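Local coordinates for lambda phage protein with carbohydrate-binding module (Shewanella oneidensis, PDB 2A5Z) that is of unknown function but binds magnesium and has a jelly-roll fold with a carbohydrate-binding module that may recognise sugars, at the interface of chains A and B. Coordinates in Å, arbitrary orientation; residue numbers count along the deposited sequence, not the author numbering. Chains: chain A/B, hypothetical protein SO2946.

The interface of chains A and B. Residues chain A 39, 50, 52, 54, 123, 248, 250; chain B 44-45, 259.
The guanidinium of B:Arg259 meets the carboxylate of A:Asp54 at its edge, while one of its faces rests on A:Leu248, whose methyl CD2 sits over the centre of the group, 3.8 Å from CZ of B:Arg259. At the edge of the A:Tyr123 ring, in its plane, lies the backbone O of A:Leu248. Arginine and aspartate come tip to tip with their planes 22° apart, and the grip is end-on: NH1 of B:Arg259 donates to OD1 of A:Asp54 at 3.0 Å, the salt bridge of the patch, and NH2 of B:Arg259 to OD2 of A:Asp54 at 3.1 Å. Both oxygens use their syn lone pairs, and the NH2 bond is nearly straight, 172° at the hydrogen. A bend at chi3 turns the end of the arginine chain toward the carboxylate. OD2 of A:Asp54 takes a further bond from the backbone N of B:Ala45, 3.1 Å away and nearly in line with the C-O bond, so three N-H groups of chain B help to hold the carboxylate's rotation.

Next to this polar grip, B:Ile44 pushes its side chain in among strands 48-53 and 245-254 of chain A. CG1 stands anti to the backbone N (chi1 171°), carrying CD1 of B:Ile44 to 3.6 Å from CD2 of A:Leu248 and toward the carboxylate end of A:Glu250. The other branch, CG2 of B:Ile44, presses tightly on A:Thr39, 3.3 Å from its CB, and also touches OG of A:Ser52 at 3.6 Å. The hydroxyl of A:Tyr50 borders both branches.

Isoleucine and arginine thus anchor two loop segments of chain B on the sheet of chain A, apparently helping to join copies in the three-chain deposited assembly. A:Asp54 also belongs to the magnesium site; the structure alone does not show whether metal and contact influence each other.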
loop_
_atom_site.group_PDB
_atom_site.type_symbol
_atom_site.label_atom_id
_atom_site.label_comp_id
_atom_site.label_asym_id
_atom_site.label_seq_id
_atom_site.Cartn_x
_atom_site.Cartn_y
_atom_site.Cartn_z
ATOM N N THR A 39 -15.104 5.967 -2.965
ATOM C CA THR A 39 -13.738 6.013 -3.497
ATOM C C THR A 39 -12.745 5.102 -2.751
ATOM O O THR A 39 -11.529 5.297 -2.823
ATOM C CB THR A 39 -13.194 7.454 -3.578
ATOM O OG1 THR A 39 -13.255 8.063 -2.287
ATOM C CG2 THR A 39 -14.000 8.292 -4.583
ATOM N N TYR A 50 -12.357 -0.155 -8.059
ATOM C CA TYR A 50 -11.935 1.236 -7.923
ATOM C C TYR A 50 -10.520 1.362 -7.362
ATOM O O TYR A 50 -10.139 0.650 -6.433
ATOM C CB TYR A 50 -12.908 2.041 -7.052
ATOM C CG TYR A 50 -12.621 3.523 -7.084
ATOM C CD1 TYR A 50 -13.106 4.321 -8.122
ATOM C CD2 TYR A 50 -11.850 4.127 -6.098
ATOM C CE1 TYR A 50 -12.832 5.677 -8.174
ATOM C CE2 TYR A 50 -11.565 5.481 -6.143
ATOM C CZ TYR A 50 -12.066 6.252 -7.176
ATOM O OH TYR A 50 -11.802 7.603 -7.212
ATOM N N SER A 52 -7.470 4.801 -6.902
ATOM C CA SER A 52 -7.106 6.187 -7.131
ATOM C C SER A 52 -5.805 6.466 -6.407
ATOM O O SER A 52 -5.494 5.828 -5.398
ATOM C CB SER A 52 -8.217 7.142 -6.659
ATOM O OG SER A 52 -8.460 7.012 -5.263
ATOM N N ASP A 54 -3.453 10.109 -5.459
ATOM C CA ASP A 54 -3.416 11.572 -5.449
ATOM C C ASP A 54 -1.989 12.152 -5.307
ATOM O O ASP A 54 -1.823 13.353 -5.097
ATOM C CB ASP A 54 -4.313 12.089 -4.303
ATOM C CG ASP A 54 -5.102 13.353 -4.667
ATOM O OD1 ASP A 54 -4.714 14.104 -5.587
ATOM O OD2 ASP A 54 -6.127 13.615 -4.008
ATOM N N TYR A 123 -5.908 14.038 -13.816
ATOM C CA TYR A 123 -5.732 15.477 -13.633
ATOM C C TYR A 123 -4.253 15.761 -13.829
ATOM O O TYR A 123 -3.421 15.226 -13.106
ATOM C CB TYR A 123 -6.184 15.899 -12.225
ATOM C CG TYR A 123 -7.663 15.688 -11.978
ATOM C CD1 TYR A 123 -8.538 16.777 -11.896
ATOM C CD2 TYR A 123 -8.198 14.401 -11.861
ATOM C CE1 TYR A 123 -9.902 16.587 -11.689
ATOM C CE2 TYR A 123 -9.558 14.202 -11.658
ATOM C CZ TYR A 123 -10.405 15.302 -11.572
ATOM O OH TYR A 123 -11.753 15.107 -11.363
ATOM N N LEU A 248 -3.614 13.561 -9.992
ATOM C CA LEU A 248 -4.549 12.542 -9.557
ATOM C C LEU A 248 -4.907 11.612 -10.709
ATOM O O LEU A 248 -5.107 12.049 -11.837
ATOM C CB LEU A 248 -5.813 13.210 -8.970
ATOM C CG LEU A 248 -7.070 12.406 -8.617
ATOM C CD1 LEU A 248 -6.807 11.378 -7.509
ATOM C CD2 LEU A 248 -8.188 13.367 -8.224
ATOM N N GLU A 250 -7.466 8.017 -11.470
ATOM C CA GLU A 250 -8.664 7.335 -11.008
ATOM C C GLU A 250 -8.943 6.181 -11.981
ATOM O O GLU A 250 -8.949 6.391 -13.199
ATOM C CB GLU A 250 -9.800 8.353 -11.043
ATOM C CG GLU A 250 -11.084 7.940 -10.398
ATOM C CD GLU A 250 -11.843 9.136 -9.820
ATOM O OE1 GLU A 250 -11.514 10.301 -10.158
ATOM O OE2 GLU A 250 -12.759 8.904 -9.008
ATOM N N ILE B 44 -8.305 9.576 -2.642
ATOM C CA ILE B 44 -8.603 10.788 -3.375
ATOM C C ILE B 44 -9.174 11.770 -2.354
ATOM O O ILE B 44 -10.187 11.494 -1.715
ATOM C CB ILE B 44 -9.561 10.496 -4.575
ATOM C CG1 ILE B 44 -10.071 11.784 -5.233
ATOM C CG2 ILE B 44 -10.720 9.612 -4.146
ATOM C CD1 ILE B 44 -10.819 11.519 -6.551
ATOM N N ALA B 45 -8.486 12.894 -2.169
ATOM C CA ALA B 45 -8.861 13.874 -1.145
ATOM C C ALA B 45 -9.955 14.839 -1.614
ATOM O O ALA B 45 -10.074 15.130 -2.815
ATOM C CB ALA B 45 -7.638 14.645 -0.683
ATOM N N ARG B 259 -11.814 19.762 -6.462
ATOM C CA ARG B 259 -11.562 19.864 -7.895
ATOM C C ARG B 259 -12.810 19.526 -8.701
ATOM O O ARG B 259 -13.780 18.988 -8.164
ATOM C CB ARG B 259 -10.404 18.946 -8.298
ATOM C CG ARG B 259 -9.029 19.447 -7.865
ATOM C CD ARG B 259 -8.034 18.297 -7.721
ATOM N NE ARG B 259 -8.429 17.351 -6.675
ATOM C CZ ARG B 259 -7.605 16.498 -6.072
ATOM N NH1 ARG B 259 -6.321 16.464 -6.393
ATOM N NH2 ARG B 259 -8.067 15.683 -5.132
#